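Local coordinates for phytase (Citrobacter braakii, PDB 3ZHC), which belongs, as a phytase, to branch 2 of the histidine phosphatase superfamily, whose fold sets a mixed beta sheet against flanking helices, at residues B[424-427]-B[428-431]; B[115-118]-B[119-122]. The protein carries 2 engineered substitutions. All coordinates share one frame; numbering follows the deposited sequence.

Contact 1. Residues B[424-427]-B[428-431]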
ATOM      1  N   ILE B 424      13.596 -22.657   5.197  1.00 22.61           N
ATOM      2  CA  ILE B 424      14.035 -21.297   5.545  1.00 22.56           C
ATOM      3  C   ILE B 424      15.036 -21.208   6.734  1.00 22.33           C
ATOM      4  O   ILE B 424      15.857 -20.296   6.759  1.00 22.14           O
ATOM      5  CB  ILE B 424      12.790 -20.327   5.768  1.00 22.62           C
ATOM      6  CG1 ILE B 424      11.991 -20.690   7.026  1.00 22.93           C
ATOM      7  CG2 ILE B 424      11.905 -20.322   4.516  1.00 22.76           C
ATOM      8  CD1 ILE B 424      10.506 -20.162   7.020  1.00 23.40           C
ATOM      9  N   ARG B 425      14.975 -22.141   7.683  1.00 22.24           N
ATOM     10  CA  ARG B 425      15.827 -22.060   8.897  1.00 22.25           C
ATOM     11  C   ARG B 425      17.332 -22.150   8.608  1.00 22.33           C
ATOM     12  O   ARG B 425      17.743 -22.807   7.673  1.00 22.39           O
ATOM     13  CB  ARG B 425      15.436 -23.127   9.933  1.00 22.20           C
ATOM     14  CG  ARG B 425      15.773 -24.554   9.543  1.00 22.11           C
ATOM     15  CD  ARG B 425      15.218 -25.534  10.524  1.00 22.13           C
ATOM     16  NE  ARG B 425      15.793 -25.395  11.863  1.00 21.70           N
ATOM     17  CZ  ARG B 425      16.977 -25.876  12.253  1.00 21.45           C
ATOM     18  NH1 ARG B 425      17.782 -26.547  11.410  1.00 21.96           N
ATOM     19  NH2 ARG B 425      17.372 -25.686  13.500  1.00 21.39           N
ATOM     20  N   VAL B 426      18.124 -21.470   9.437  1.00 22.50           N
ATOM     21  CA  VAL B 426      19.573 -21.474   9.354  1.00 22.66           C
ATOM     22  C   VAL B 426      20.043 -22.369  10.514  1.00 23.09           C
ATOM     23  O   VAL B 426      19.966 -21.953  11.659  1.00 22.99           O
ATOM     24  CB  VAL B 426      20.145 -20.049   9.454  1.00 22.60           C
ATOM     25  CG1 VAL B 426      21.682 -20.055   9.412  1.00 22.17           C
ATOM     26  CG2 VAL B 426      19.580 -19.184   8.344  1.00 22.22           C
ATOM     27  N   PRO B 427      20.529 -23.616  10.215  1.00 23.66           N
ATOM     28  CA  PRO B 427      20.904 -24.576  11.306  1.00 24.06           C
ATOM     29  C   PRO B 427      21.973 -24.058  12.297  1.00 24.59           C
ATOM     30  O   PRO B 427      21.943 -24.413  13.490  1.00 24.60           O
ATOM     31  CB  PRO B 427      21.381 -25.828  10.533  1.00 23.98           C
ATOM     32  CG  PRO B 427      21.677 -25.366   9.186  1.00 23.86           C
ATOM     33  CD  PRO B 427      20.792 -24.193   8.886  1.00 23.67           C
ATOM     34  N   GLU B 428      22.883 -23.215  11.806  1.00 25.28           N
ATOM     35  CA  GLU B 428      23.910 -22.586  12.647  1.00 25.85           C
ATOM     36  C   GLU B 428      23.322 -21.652  13.742  1.00 26.21           C
ATOM     37  O   GLU B 428      23.971 -21.429  14.770  1.00 26.31           O
ATOM     38  CB  GLU B 428      24.913 -21.788  11.790  1.00 25.99           C
ATOM     39  CG  GLU B 428      25.831 -22.647  10.866  1.00 26.63           C
ATOM     40  CD  GLU B 428      25.182 -23.094   9.520  1.00 27.32           C
ATOM     41  OE1 GLU B 428      24.101 -22.577   9.136  1.00 27.84           O
ATOM     42  OE2 GLU B 428      25.777 -23.965   8.851  1.00 28.31           O
ATOM     43  N   CYS B 429      22.102 -21.121  13.514  1.00 26.64           N
ATOM     44  CA  CYS B 429      21.447 -20.172  14.457  1.00 26.96           C
ATOM     45  C   CYS B 429      20.479 -20.808  15.449  1.00 27.44           C
ATOM     46  O   CYS B 429      19.762 -20.087  16.145  1.00 27.25           O
ATOM     47  CB  CYS B 429      20.793 -19.036  13.665  1.00 26.92           C
ATOM     48  SG  CYS B 429      22.013 -18.147  12.731  1.00 26.54           S
ATOM     49  N   ALA B 430      20.468 -22.151  15.520  1.00 28.11           N
ATOM     50  CA  ALA B 430      19.615 -22.877  16.459  1.00 28.63           C
ATOM     51  C   ALA B 430      20.098 -22.672  17.896  1.00 29.25           C
ATOM     52  O   ALA B 430      21.294 -22.465  18.131  1.00 29.17           O
ATOM     53  CB  ALA B 430      19.598 -24.352  16.126  1.00 28.64           C
ATOM     54  N   VAL B 431      19.157 -22.724  18.843  1.00 30.04           N
ATOM     55  CA  VAL B 431      19.462 -22.603  20.268  1.00 30.70           C
ATOM     56  C   VAL B 431      19.428 -24.007  20.871  1.00 31.40           C
ATOM     57  O   VAL B 431      18.358 -24.545  21.129  1.00 31.59           O
ATOM     58  CB  VAL B 431      18.486 -21.666  20.978  1.00 30.67           C
ATOM     59  CG1 VAL B 431      18.795 -21.611  22.471  1.00 30.82           C
ATOM     60  CG2 VAL B 431      18.573 -20.281  20.379  1.00 30.38           C
TER
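Glu428, Pro427 and Val426 carry this turn, in which the chain leaves helix 414-424 and winds through a short 3-10 segment. The Glu428 side chain doubles back over its predecessor: CG stands beside the backbone N (chi1 -68°), and a bend at chi2 then carries the carboxylate along the proline ring, the two side chains lying side by side and pointing the same way. Glu428 OE1 thereby comes to 3.7 Å from Pro427 CD and 3.5 Å from Val426 CG1; the Glu428 and Val426 side chains cross at about a right angle. These are van der Waals contacts with CH groups, and Glu428 is an exposed residue. Proline suits the first position of the 3-10 turn because its ring already fixes phi near the helical value and it has no N-H to leave without a partner.

The same Val426 CG1, anti to the backbone N (chi1 178°), also lies 3.8 Å from Cys429 SG, an apolar pairing next to the disulfide that Cys429 makes with Cys155. Both residues also rest on Ser287 of helix 282-301. The backbone closes the turn with a hydrogen bond from Cys429 N to Val426 O at 2.9 Å. A weak bond from Ala430 N to Pro427 O follows at 3.4 Å.

On another side of the turn, Arg425 reaches forward until NH2 is 3.7 Å from Ala430 CB, an oblique approach to the small methyl, while its NE forms a salt bridge with Asp294. One sound backbone bond, a rigid proline and a disulfide together imply a C-terminal turn whose shape is set by covalent and backbone constraints, while the Glu428 carboxylate packs by van der Waals contact on CH groups of Val426 and Pro427.

Contact 2. Residues B[115-118]-B[119-122]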
ATOM      1  N   THR B 115       8.980  -6.808  27.685  1.00 13.68           N
ATOM      2  CA  THR B 115       8.483  -8.112  27.264  1.00 13.67           C
ATOM      3  C   THR B 115       7.922  -8.882  28.481  1.00 13.75           C
ATOM      4  O   THR B 115       6.837  -9.425  28.412  1.00 13.61           O
ATOM      5  CB  THR B 115       9.572  -8.924  26.547  1.00 13.58           C
ATOM      6  OG1 THR B 115      10.754  -8.895  27.309  1.00 13.25           O
ATOM      7  CG2 THR B 115       9.874  -8.318  25.160  1.00 13.70           C
ATOM      8  N   ARG B 116       8.678  -8.903  29.580  1.00 14.00           N
ATOM      9  CA  ARG B 116       8.258  -9.584  30.832  1.00 14.28           C
ATOM     10  C   ARG B 116       6.905  -9.090  31.353  1.00 14.23           C
ATOM     11  O   ARG B 116       6.037  -9.906  31.676  1.00 14.16           O
ATOM     12  CB  ARG B 116       9.335  -9.443  31.918  1.00 14.41           C
ATOM     13  CG  ARG B 116      10.520 -10.459  31.765  1.00 15.15           C
ATOM     14  CD  ARG B 116      11.794 -10.010  32.503  1.00 16.48           C
ATOM     15  NE  ARG B 116      11.349  -9.317  33.656  1.00 17.74           N
ATOM     16  CZ  ARG B 116      11.692  -8.102  34.065  1.00 17.98           C
ATOM     17  NH1 ARG B 116      12.607  -7.333  33.468  1.00 17.94           N
ATOM     18  NH2 ARG B 116      11.112  -7.670  35.141  1.00 18.59           N
ATOM     19  N   LYS B 117       6.735  -7.763  31.421  1.00 14.25           N
ATOM     20  CA  LYS B 117       5.451  -7.162  31.826  1.00 14.33           C
ATOM     21  C   LYS B 117       4.358  -7.317  30.759  1.00 14.27           C
ATOM     22  O   LYS B 117       3.175  -7.227  31.090  1.00 14.02           O
ATOM     23  CB  LYS B 117       5.585  -5.668  32.201  1.00 14.40           C
ATOM     24  CG  LYS B 117       6.559  -5.334  33.338  1.00 15.08           C
ATOM     25  CD  LYS B 117       6.536  -6.312  34.501  1.00 15.83           C
ATOM     26  CE  LYS B 117       7.446  -5.829  35.596  1.00 16.59           C
ATOM     27  NZ  LYS B 117       6.893  -4.637  36.318  1.00 16.81           N
ATOM     28  N   THR B 118       4.740  -7.526  29.485  1.00 14.35           N
ATOM     29  CA  THR B 118       3.731  -7.849  28.439  1.00 14.47           C
ATOM     30  C   THR B 118       3.177  -9.279  28.701  1.00 14.51           C
ATOM     31  O   THR B 118       1.986  -9.513  28.545  1.00 14.57           O
ATOM     32  CB  THR B 118       4.275  -7.686  27.019  1.00 14.51           C
ATOM     33  OG1 THR B 118       4.499  -6.300  26.766  1.00 14.50           O
ATOM     34  CG2 THR B 118       3.277  -8.226  25.978  1.00 14.50           C
ATOM     35  N   GLY B 119       4.054 -10.210  29.101  1.00 14.62           N
ATOM     36  CA  GLY B 119       3.629 -11.566  29.515  1.00 14.76           C
ATOM     37  C   GLY B 119       2.661 -11.485  30.698  1.00 14.92           C
ATOM     38  O   GLY B 119       1.601 -12.134  30.702  1.00 14.77           O
ATOM     39  N   GLU B 120       3.034 -10.671  31.698  1.00 15.10           N
ATOM     40  CA  GLU B 120       2.189 -10.424  32.884  1.00 15.24           C
ATOM     41  C   GLU B 120       0.858  -9.867  32.473  1.00 15.17           C
ATOM     42  O   GLU B 120      -0.199 -10.409  32.855  1.00 15.16           O
ATOM     43  CB  GLU B 120       2.892  -9.450  33.859  1.00 15.36           C
ATOM     44  CG  GLU B 120       2.028  -8.907  35.008  1.00 15.90           C
ATOM     45  CD  GLU B 120       2.783  -7.963  35.869  1.00 16.46           C
ATOM     46  OE1 GLU B 120       3.665  -8.414  36.612  1.00 16.78           O
ATOM     47  OE2 GLU B 120       2.504  -6.750  35.794  1.00 17.57           O
ATOM     48  N   ALA B 121       0.910  -8.780  31.695  1.00 15.10           N
ATOM     49  CA  ALA B 121      -0.292  -8.084  31.228  1.00 15.12           C
ATOM     50  C   ALA B 121      -1.210  -8.984  30.394  1.00 15.21           C
ATOM     51  O   ALA B 121      -2.447  -8.926  30.557  1.00 15.15           O
ATOM     52  CB  ALA B 121       0.085  -6.833  30.447  1.00 15.06           C
ATOM     53  N   PHE B 122      -0.627  -9.817  29.514  1.00 15.30           N
ATOM     54  CA  PHE B 122      -1.446 -10.743  28.689  1.00 15.40           C
ATOM     55  C   PHE B 122      -2.225 -11.750  29.564  1.00 15.65           C
ATOM     56  O   PHE B 122      -3.409 -11.985  29.318  1.00 15.55           O
ATOM     57  CB  PHE B 122      -0.606 -11.473  27.653  1.00 15.36           C
ATOM     58  CG  PHE B 122      -1.419 -12.326  26.707  1.00 15.05           C
ATOM     59  CD1 PHE B 122      -2.097 -11.741  25.629  1.00 14.80           C
ATOM     60  CD2 PHE B 122      -1.514 -13.712  26.893  1.00 14.85           C
ATOM     61  CE1 PHE B 122      -2.863 -12.529  24.734  1.00 14.88           C
ATOM     62  CE2 PHE B 122      -2.279 -14.512  26.006  1.00 14.85           C
ATOM     63  CZ  PHE B 122      -2.952 -13.913  24.927  1.00 14.85           C
TER
HETATM   64  O   HOH W   1       2.005  -5.695  33.350  1.00 25.27           O
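Lys117 O is gripped twice: Ala121 N donates to it at 2.8 Å, and a water donates to it at 3.0 Å. The same water donates to Glu120 OE2 at 2.7 Å, so it ties the glutamate to the backbone one turn of helix 113-126 earlier. Glu120 reaches it with an extended chain whose CG is anti to the backbone N (chi1 169°). Lys117 lies alongside, but its NZ stays 4.9 Å from Glu120 OE2; the two opposite charges are close without their charged atoms touching, and any attraction between them is probably modest.

The remaining bonds are regular i to i+4 helix bonds, among them Phe122 N to Thr118 O at 2.8 Å. Gly119 is buried and adds no side chain beside Arg116 O; the Ala121 methyl packs on Val77 of helix 71-90. Thr118 also touches Val77, while its OG1 is hydrogen-bonded to Arg114 O and Gly40 N, giving a buried hydroxyl partners in the helix and in a loop. Phe122 stacks on Phe320 of the sheet. The chemistry implies an amphipathic helix, with charged groups and water on one side and small or aromatic residues on the other.

Overall arrangement
Along the chain contact 2 comes first, within helix 113-126, and contact 1 follows near the C-terminus, just after helix 414-424. Their centres are about 27 Å apart and their nearest atoms about 15 Å, so they do not touch. Contact 2 is buried and belongs to the beta-alpha-beta unit of strand 105-109, helix 113-126 and strand 134-135, whose strands are part of the mixed eight-stranded sheet. Contact 1 lies at the surface, its centre about 20 Å from the centre of the chain, against helix 282-301. One therefore belongs to the framework of the alpha/beta core, whereas the other fastens the end of the chain through its disulfide.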